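Local coordinates for galacto-N-biose/lacto-N-biose I transporter substrate-binding protein (Bifidobacterium longum, PDB 2Z8E), which probably captures the disaccharides galacto-N-biose and lacto-N-biose outside the cell and hands them to the membrane components of an ABC transporter, at residues M21-D26 / L77-Y82; T129-Y134 / A249-A254; P175-N180 / N228-P233. All coordinates share one frame; numbering follows the deposited sequence.

Following the chain from the N terminus, contact 1 comes first. It brings residues 77-82 back beside residues 21-26, closing a loop of 50 residues, and pairs strand 16-22 with strand 77-81. Contact 2 opens only after that, at residues 129-134. It closes 114 residues later at 249-254, joining strand 121-137 to strand 246-250 of the same mixed sheet. Contact 3 is nested inside this second loop. It ties the residues leading into helix 178-187 to the turn before helix 233-240. Contacts 2 and 3 touch through a salt bridge between Glu253 and Arg230. All three contacts reach the N-acetylgalactosamine, and contacts 1 and 2 also reach the galactose.

Contact 1. Residues M21-D26 / L77-Y82; sequences MHRLPD and LAQVGY. With GAL (beta-D-galactopyranose), chain C; NGA (2-acetamido-2-deoxy-beta-D-galactopyranose), chain B.
One side-chain amide, that of Gln79, holds the Arg23 backbone and reaches the galactose. Gln79 OE1 accepts the backbone N of Arg23 at 2.8 Å, with the donor above the carbonyl plane. On the same amide, Gln79 NE2 makes a weak hydrogen bond to galactose O4 at 2.9 Å and is also hydrogen-bonded to Ser290 OG. The Gln79 chain is fully extended (chi1 -180°, chi2 -180°), which carries its amide past the backbone of residues 21-26 to the ligand. It crosses the Arg23 side chain at about a right angle, with Gln79 NE2 over one face of the guanidinium, toward its rim. Arg23 NH1 makes weak bonds to N-acetylgalactosamine O3 and O7, both at 3.1 Å. Arg23 NH2 has its main partner in Glu84, a salt bridge that should help fix the guanidinium. A water accepts from Arg23 NE at 2.9 Å and donates to Gln79 O.

Behind this site the backbones pair as parallel strands. Met21 N bonds to Leu77 O, and Gln79 N to Met21 O. Where the chain leaves the strand, His22 ND1 takes the N-H of Leu24 N in its ring plane at 3.0 Å. Strand 47-53 continues the sheet beside His22, strand 290-294 pairs with residues 77-81, and helix 61-71 packs on Met21 and Ala78.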
# COMPACT_ATOMS: atom_id res chain seq x y z
N MET A 21 3.74 17.75 2.60
CA MET A 21 3.92 17.08 1.30
C MET A 21 3.28 15.68 1.35
O MET A 21 3.60 14.88 2.21
CB MET A 21 5.41 16.94 0.96
CG MET A 21 5.68 16.68 -0.55
SD MET A 21 7.30 16.00 -0.95
CE MET A 21 8.40 17.18 -0.16
N HIS A 22 2.41 15.40 0.40
CA HIS A 22 1.71 14.12 0.37
C HIS A 22 1.84 13.47 -1.02
O HIS A 22 2.33 14.12 -1.98
CB HIS A 22 0.24 14.35 0.68
CG HIS A 22 -0.47 15.10 -0.39
ND1 HIS A 22 -1.07 14.48 -1.46
CD2 HIS A 22 -0.60 16.44 -0.61
CE1 HIS A 22 -1.58 15.39 -2.27
NE2 HIS A 22 -1.32 16.58 -1.77
N ARG A 23 1.40 12.22 -1.14
CA ARG A 23 1.39 11.56 -2.45
C ARG A 23 0.04 10.89 -2.66
O ARG A 23 -0.10 9.77 -3.18
CB ARG A 23 2.62 10.65 -2.66
CG ARG A 23 2.94 9.58 -1.58
CD ARG A 23 4.25 8.86 -1.95
NE ARG A 23 4.77 7.91 -0.96
CZ ARG A 23 4.30 6.67 -0.76
NH1 ARG A 23 3.25 6.22 -1.43
NH2 ARG A 23 4.87 5.90 0.13
N LEU A 24 -0.99 11.61 -2.23
CA LEU A 24 -2.35 11.15 -2.43
C LEU A 24 -2.79 11.44 -3.85
O LEU A 24 -2.32 12.43 -4.44
CB LEU A 24 -3.27 11.79 -1.39
CG LEU A 24 -2.96 11.42 0.09
CD1 LEU A 24 -4.05 12.03 0.95
CD2 LEU A 24 -2.89 9.93 0.32
N PRO A 25 -3.64 10.56 -4.43
CA PRO A 25 -3.91 10.67 -5.88
C PRO A 25 -4.45 12.03 -6.38
O PRO A 25 -4.00 12.50 -7.41
CB PRO A 25 -4.97 9.59 -6.15
CG PRO A 25 -5.47 9.17 -4.75
CD PRO A 25 -4.32 9.40 -3.83
N ASP A 26 -5.42 12.60 -5.67
CA ASP A 26 -6.08 13.84 -6.11
C ASP A 26 -6.66 13.74 -7.52
O ASP A 26 -6.50 14.67 -8.32
CB ASP A 26 -5.09 15.03 -6.06
CG ASP A 26 -5.06 15.73 -4.69
OD1 ASP A 26 -6.02 15.58 -3.90
OD2 ASP A 26 -4.09 16.45 -4.42
N LEU A 77 5.58 18.25 7.55
CA LEU A 77 4.90 16.97 7.51
C LEU A 77 5.07 16.35 6.13
O LEU A 77 4.97 17.05 5.12
CB LEU A 77 3.40 17.12 7.78
CG LEU A 77 2.91 17.60 9.16
CD1 LEU A 77 1.46 18.15 9.06
CD2 LEU A 77 3.08 16.47 10.17
N ALA A 78 5.32 15.05 6.08
CA ALA A 78 5.32 14.33 4.79
C ALA A 78 4.75 12.93 4.91
O ALA A 78 4.95 12.26 5.93
CB ALA A 78 6.75 14.29 4.22
N GLN A 79 4.08 12.48 3.84
CA GLN A 79 3.60 11.10 3.79
C GLN A 79 4.79 10.12 3.77
O GLN A 79 5.74 10.26 2.99
CB GLN A 79 2.65 10.91 2.62
CG GLN A 79 2.10 9.50 2.51
CD GLN A 79 1.18 9.34 1.35
OE1 GLN A 79 0.74 10.33 0.78
NE2 GLN A 79 0.87 8.08 0.99
N VAL A 80 4.74 9.13 4.65
CA VAL A 80 5.80 8.15 4.80
C VAL A 80 5.12 6.79 4.97
O VAL A 80 4.42 6.57 5.94
CB VAL A 80 6.65 8.48 6.01
CG1 VAL A 80 7.70 7.42 6.25
CG2 VAL A 80 7.30 9.86 5.82
N GLY A 81 5.35 5.87 4.03
CA GLY A 81 4.79 4.52 4.15
C GLY A 81 5.21 3.81 5.43
O GLY A 81 6.32 3.98 5.90
N TYR A 82 4.34 3.00 6.02
CA TYR A 82 4.78 2.18 7.15
C TYR A 82 6.08 1.45 6.80
O TYR A 82 7.02 1.42 7.61
CB TYR A 82 3.70 1.18 7.55
CG TYR A 82 2.40 1.86 7.95
CD1 TYR A 82 2.38 2.94 8.87
CD2 TYR A 82 1.17 1.42 7.40
CE1 TYR A 82 1.15 3.56 9.22
CE2 TYR A 82 -0.03 2.04 7.76
CZ TYR A 82 -0.04 3.09 8.66
OH TYR A 82 -1.29 3.69 8.92
C1 GAL C . -0.17 4.15 -1.85
C2 GAL C . 0.03 4.17 -0.33
C3 GAL C . -1.33 4.27 0.36
C4 GAL C . -2.16 5.44 -0.20
C5 GAL C . -2.30 5.29 -1.74
C6 GAL C . -2.85 6.57 -2.37
O2 GAL C . 0.77 3.06 0.12
O3 GAL C . -1.04 4.41 1.72
O4 GAL C . -1.44 6.65 0.10
O5 GAL C . -0.96 5.24 -2.23
O6 GAL C . -3.51 6.30 -3.59
C1 NGA B . 2.49 2.39 -5.49
C2 NGA B . 2.50 3.00 -4.05
C3 NGA B . 1.12 3.59 -3.77
C4 NGA B . 0.60 4.50 -4.92
C5 NGA B . 0.75 3.82 -6.29
C6 NGA B . 0.39 4.76 -7.42
C7 NGA B . 3.65 2.21 -2.04
C8 NGA B . 3.88 1.06 -1.12
N2 NGA B . 2.82 1.95 -3.06
O1 NGA B . 3.82 2.06 -5.78
O3 NGA B . 1.11 4.26 -2.49
O4 NGA B . 1.27 5.79 -4.87
O5 NGA B . 2.09 3.36 -6.44
O6 NGA B . -1.03 5.06 -7.42
O7 NGA B . 4.18 3.32 -1.88
O HOH W 1 6.68 8.58 1.15

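Contact 2. Residues T129-Y134 / A249-A254. With GAL (beta-D-galactopyranose), chain C; NGA (2-acetamido-2-deoxy-beta-D-galactopyranose), chain B.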
# COMPACT_ATOMS: atom_id res chain seq x y z
N THR A 129 -4.58 2.09 5.81
CA THR A 129 -4.01 0.75 5.76
C THR A 129 -4.21 0.15 4.39
O THR A 129 -5.16 0.55 3.69
CB THR A 129 -4.60 -0.19 6.85
OG1 THR A 129 -6.01 -0.36 6.66
CG2 THR A 129 -4.29 0.38 8.27
N GLY A 130 -3.36 -0.81 4.03
CA GLY A 130 -3.37 -1.41 2.71
C GLY A 130 -3.57 -2.91 2.58
O GLY A 130 -2.74 -3.60 1.98
N PRO A 131 -4.68 -3.43 3.11
CA PRO A 131 -4.92 -4.88 2.97
C PRO A 131 -5.12 -5.33 1.51
O PRO A 131 -5.79 -4.67 0.73
CB PRO A 131 -6.20 -5.08 3.77
CG PRO A 131 -6.93 -3.70 3.63
CD PRO A 131 -5.80 -2.74 3.82
N LEU A 132 -4.52 -6.44 1.15
CA LEU A 132 -4.68 -7.01 -0.19
C LEU A 132 -6.01 -7.74 -0.31
O LEU A 132 -6.39 -8.50 0.59
CB LEU A 132 -3.49 -7.93 -0.50
CG LEU A 132 -2.19 -7.14 -0.83
CD1 LEU A 132 -0.96 -8.00 -0.70
CD2 LEU A 132 -2.28 -6.56 -2.29
N VAL A 133 -6.73 -7.48 -1.41
CA VAL A 133 -8.01 -8.12 -1.70
C VAL A 133 -8.01 -8.54 -3.16
O VAL A 133 -7.00 -8.42 -3.84
CB VAL A 133 -9.22 -7.17 -1.39
CG1 VAL A 133 -9.40 -6.92 0.12
CG2 VAL A 133 -9.09 -5.81 -2.16
N TYR A 134 -9.14 -9.05 -3.62
CA TYR A 134 -9.32 -9.54 -4.98
C TYR A 134 -10.47 -8.79 -5.65
O TYR A 134 -11.62 -8.84 -5.16
CB TYR A 134 -9.67 -11.07 -4.95
CG TYR A 134 -9.69 -11.72 -6.31
CD1 TYR A 134 -8.55 -11.72 -7.11
CD2 TYR A 134 -10.85 -12.32 -6.80
CE1 TYR A 134 -8.54 -12.34 -8.40
CE2 TYR A 134 -10.86 -12.99 -8.06
CZ TYR A 134 -9.71 -12.95 -8.88
OH TYR A 134 -9.69 -13.57 -10.13
N ALA A 249 -5.50 -6.78 -5.66
CA ALA A 249 -5.32 -5.35 -5.59
C ALA A 249 -5.20 -4.96 -4.15
O ALA A 249 -5.86 -5.55 -3.27
CB ALA A 249 -6.53 -4.58 -6.28
N ALA A 250 -4.41 -3.94 -3.90
CA ALA A 250 -4.46 -3.29 -2.59
C ALA A 250 -5.81 -2.56 -2.48
O ALA A 250 -6.34 -2.06 -3.48
CB ALA A 250 -3.30 -2.33 -2.43
N ALA A 251 -6.37 -2.45 -1.26
CA ALA A 251 -7.71 -1.86 -1.11
C ALA A 251 -7.79 -0.42 -1.61
O ALA A 251 -8.84 -0.05 -2.15
CB ALA A 251 -8.21 -1.95 0.34
N TRP A 252 -6.70 0.36 -1.42
CA TRP A 252 -6.63 1.80 -1.81
C TRP A 252 -6.67 1.96 -3.37
O TRP A 252 -6.83 3.08 -3.89
CB TRP A 252 -5.42 2.56 -1.18
CG TRP A 252 -4.10 1.83 -1.25
CD1 TRP A 252 -3.47 1.13 -0.23
CD2 TRP A 252 -3.26 1.69 -2.41
NE1 TRP A 252 -2.29 0.58 -0.69
CE2 TRP A 252 -2.16 0.89 -2.02
CE3 TRP A 252 -3.35 2.15 -3.75
CZ2 TRP A 252 -1.15 0.55 -2.92
CZ3 TRP A 252 -2.34 1.81 -4.64
CH2 TRP A 252 -1.27 1.01 -4.22
N GLU A 253 -6.53 0.84 -4.08
CA GLU A 253 -6.62 0.86 -5.56
C GLU A 253 -8.02 1.12 -6.09
O GLU A 253 -8.16 1.49 -7.26
CB GLU A 253 -6.12 -0.47 -6.18
CG GLU A 253 -4.60 -0.65 -6.04
CD GLU A 253 -4.08 -1.82 -6.89
OE1 GLU A 253 -4.41 -1.85 -8.10
OE2 GLU A 253 -3.36 -2.69 -6.33
N ALA A 254 -9.06 0.99 -5.26
CA ALA A 254 -10.43 1.03 -5.82
C ALA A 254 -10.75 2.22 -6.79
O ALA A 254 -11.12 1.96 -7.93
CB ALA A 254 -11.51 0.87 -4.76
C1 GAL C . -0.17 4.15 -1.85
C2 GAL C . 0.03 4.17 -0.33
C3 GAL C . -1.33 4.27 0.36
C4 GAL C . -2.16 5.44 -0.20
C5 GAL C . -2.30 5.29 -1.74
C6 GAL C . -2.85 6.57 -2.37
O2 GAL C . 0.77 3.06 0.12
O3 GAL C . -1.04 4.41 1.72
O4 GAL C . -1.44 6.65 0.10
O5 GAL C . -0.96 5.24 -2.23
O6 GAL C . -3.51 6.30 -3.59
C1 NGA B . 2.49 2.39 -5.49
C2 NGA B . 2.50 3.00 -4.05
C3 NGA B . 1.12 3.59 -3.77
C4 NGA B . 0.60 4.50 -4.92
C5 NGA B . 0.75 3.82 -6.29
C6 NGA B . 0.39 4.76 -7.42
C7 NGA B . 3.65 2.21 -2.04
C8 NGA B . 3.88 1.06 -1.12
N2 NGA B . 2.82 1.95 -3.06
O1 NGA B . 3.82 2.06 -5.78
O3 NGA B . 1.11 4.26 -2.49
O4 NGA B . 1.27 5.79 -4.87
O5 NGA B . 2.09 3.36 -6.44
O6 NGA B . -1.03 5.06 -7.42
O7 NGA B . 4.18 3.32 -1.88
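The first torsion of Trp252 puts CG between its backbone N and carbonyl carbon (chi1 46°), which brings the indole edge to Gly130 and one face to the sugars. Trp252 CD1 lies 3.9 Å from Gly130 CA, close to the ring plane. In Leu132, CG stands anti to the carbonyl carbon (chi1 -75°), and CD2 comes within 3.7 Å of Ala250 N.

Galactose C1 lies over the centre of the indole, and C3 and C5 also pack on this face, consistent with CH-pi contacts. The disaccharide continues along the ring, where Trp252 CH2 is 3.5 Å from N-acetylgalactosamine C3. Ala250 CB backs the opposite face near the rim, and Trp252 NE1 is hydrogen-bonded to Asp287 O. An alanine in place of Trp252 would probably strip the galactose of the aromatic face beneath C1, C3 and C5, and leave Asp287 O without this donor.

The strands beneath run antiparallel. Val133 and Ala249 form a hydrogen-bonded pair: Val133 N to Ala249 O at 2.8 Å is nearly straight (175°), and Ala249 N returns a bond to Val133 O. Leu132 and Ala250 form the adjoining non-hydrogen-bonded pair. Strand 121-137 pairs here with 246-250 and elsewhere with 290-294, which lies beside 77-81; this is consistent with a connection between the two lobes of a solute-binding protein. Beyond the paired residues, Ala251 N bonds to Pro131 O at 3.0 Å, and Ala251 CB rests 3.9 Å from Pro131 CG. Glu253 OE2 accepts Ala250 N at 2.9 Å from above the carboxylate plane, while its OE1 makes a salt bridge to Arg230.

Contact 3. Residues P175-N180 / N228-P233; sequences PDEAGN and NPRWDP. With NGA (2-acetamido-2-deoxy-beta-D-galactopyranose), chain B.
One carboxylate oxygen, Glu177 OE2, holds both Trp231 and the sugar. Glu177 OE2 accepts Trp231 NE1 at a short 2.6 Å, along a nearly straight bond (174°). The O1 hydroxyl of N-acetylgalactosamine also donates to Glu177 OE2, at 2.7 Å. The indole N-H points at OE2 in the ring plane, while the carboxylate plane stands almost upright to the ring. The Glu177 chain folds at chi2 (-65°), turning the acid toward both donors. Its other oxygen, Glu177 OE1, takes Asn180 ND2 at 3.1 Å, so three hydrogen bonds hold the acid through its two oxygens.

Residues Pro229 to Asp232 form a type I beta turn, leading into helix 233-240. The Asp176 carboxylate receives two successive N-H groups of this turn. Asp176 OD1 accepts Arg230 N at 3.0 Å, and Asp176 OD2 accepts Trp231 N through its syn lone pair at 3.3 Å. The turn is thereby joined to the residues just before helix 178-187.

Trp231 is sandwiched. Arg230 CG sits over the centre of one face and N-acetylgalactosamine C6 over the rim of the other, with Trp231 CZ2 3.4 Å from C5 of the same sugar. The indole thus forms part of the sugar-binding wall.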
# COMPACT_ATOMS: atom_id res chain seq x y z
N PRO A 175 5.03 -6.78 -12.40
CA PRO A 175 6.43 -6.81 -12.02
C PRO A 175 6.91 -5.52 -11.41
O PRO A 175 7.86 -5.56 -10.61
CB PRO A 175 7.15 -7.11 -13.35
CG PRO A 175 6.20 -6.64 -14.43
CD PRO A 175 4.83 -6.87 -13.87
N ASP A 176 6.31 -4.39 -11.77
CA ASP A 176 6.73 -3.10 -11.19
C ASP A 176 6.20 -2.89 -9.72
O ASP A 176 6.52 -1.88 -9.04
CB ASP A 176 6.26 -1.96 -12.06
CG ASP A 176 4.78 -1.99 -12.27
OD1 ASP A 176 4.19 -3.07 -12.04
OD2 ASP A 176 4.22 -0.95 -12.68
N GLU A 177 5.35 -3.83 -9.26
CA GLU A 177 4.79 -3.79 -7.90
C GLU A 177 5.17 -5.01 -7.08
O GLU A 177 4.63 -5.19 -5.98
CB GLU A 177 3.25 -3.64 -7.95
CG GLU A 177 2.76 -2.18 -8.25
CD GLU A 177 3.12 -1.21 -7.13
OE1 GLU A 177 3.02 -1.61 -5.94
OE2 GLU A 177 3.51 -0.05 -7.42
N ALA A 178 6.09 -5.83 -7.57
CA ALA A 178 6.44 -7.07 -6.84
C ALA A 178 6.94 -6.76 -5.43
O ALA A 178 6.66 -7.50 -4.50
CB ALA A 178 7.46 -7.87 -7.56
N GLY A 179 7.71 -5.68 -5.29
CA GLY A 179 8.23 -5.24 -3.99
C GLY A 179 7.18 -4.96 -2.93
O GLY A 179 7.38 -5.25 -1.76
N ASN A 180 6.06 -4.41 -3.34
CA ASN A 180 5.01 -3.99 -2.43
C ASN A 180 3.91 -5.05 -2.35
O ASN A 180 3.41 -5.37 -1.25
CB ASN A 180 4.40 -2.66 -2.93
CG ASN A 180 5.44 -1.52 -3.01
OD1 ASN A 180 6.34 -1.41 -2.19
ND2 ASN A 180 5.27 -0.65 -4.01
N ASN A 228 1.53 -6.94 -17.98
CA ASN A 228 1.69 -5.49 -18.07
C ASN A 228 2.02 -4.88 -16.72
O ASN A 228 1.34 -5.17 -15.74
CB ASN A 228 0.41 -4.85 -18.58
CG ASN A 228 -0.06 -5.48 -19.85
OD1 ASN A 228 -1.19 -5.92 -19.96
ND2 ASN A 228 0.84 -5.57 -20.81
N PRO A 229 3.03 -4.00 -16.69
CA PRO A 229 3.32 -3.32 -15.42
C PRO A 229 2.10 -2.49 -15.02
O PRO A 229 1.41 -1.92 -15.89
CB PRO A 229 4.54 -2.45 -15.76
CG PRO A 229 5.09 -3.06 -17.03
CD PRO A 229 3.88 -3.52 -17.78
N ARG A 230 1.75 -2.57 -13.73
CA ARG A 230 0.55 -1.93 -13.14
C ARG A 230 0.29 -0.47 -13.58
O ARG A 230 -0.85 -0.08 -13.82
CB ARG A 230 0.70 -1.95 -11.59
CG ARG A 230 -0.50 -1.42 -10.80
CD ARG A 230 -1.79 -2.03 -11.21
NE ARG A 230 -2.93 -1.47 -10.47
CZ ARG A 230 -3.66 -0.42 -10.88
NH1 ARG A 230 -3.41 0.16 -12.03
NH2 ARG A 230 -4.69 0.03 -10.15
N TRP A 231 1.36 0.32 -13.56
CA TRP A 231 1.30 1.77 -13.80
C TRP A 231 1.48 2.16 -15.29
O TRP A 231 1.45 3.36 -15.63
CB TRP A 231 2.29 2.51 -12.87
CG TRP A 231 2.08 2.06 -11.46
CD1 TRP A 231 2.99 1.42 -10.66
CD2 TRP A 231 0.84 2.10 -10.72
NE1 TRP A 231 2.37 1.06 -9.45
CE2 TRP A 231 1.06 1.46 -9.48
CE3 TRP A 231 -0.44 2.58 -11.01
CZ2 TRP A 231 0.06 1.33 -8.51
CZ3 TRP A 231 -1.45 2.46 -10.03
CH2 TRP A 231 -1.19 1.81 -8.81
N ASP A 232 1.60 1.16 -16.16
CA ASP A 232 1.72 1.41 -17.62
C ASP A 232 0.38 1.53 -18.29
O ASP A 232 -0.60 0.91 -17.87
CB ASP A 232 2.56 0.33 -18.36
CG ASP A 232 4.05 0.53 -18.19
OD1 ASP A 232 4.46 1.41 -17.39
OD2 ASP A 232 4.84 -0.19 -18.85
N PRO A 233 0.31 2.34 -19.36
CA PRO A 233 -0.94 2.41 -20.07
C PRO A 233 -1.46 1.04 -20.54
O PRO A 233 -2.65 0.90 -20.67
CB PRO A 233 -0.62 3.33 -21.28
CG PRO A 233 0.52 4.19 -20.79
CD PRO A 233 1.33 3.27 -19.91
C1 NGA B . 2.49 2.39 -5.49
C2 NGA B . 2.50 3.00 -4.05
C3 NGA B . 1.12 3.59 -3.77
C4 NGA B . 0.60 4.50 -4.92
C5 NGA B . 0.75 3.82 -6.29
C6 NGA B . 0.39 4.76 -7.42
C7 NGA B . 3.65 2.21 -2.04
C8 NGA B . 3.88 1.06 -1.12
N2 NGA B . 2.82 1.95 -3.06
O1 NGA B . 3.82 2.06 -5.78
O3 NGA B . 1.11 4.26 -2.49
O4 NGA B . 1.27 5.79 -4.87
O5 NGA B . 2.09 3.36 -6.44
O6 NGA B . -1.03 5.06 -7.42
O7 NGA B . 4.18 3.32 -1.88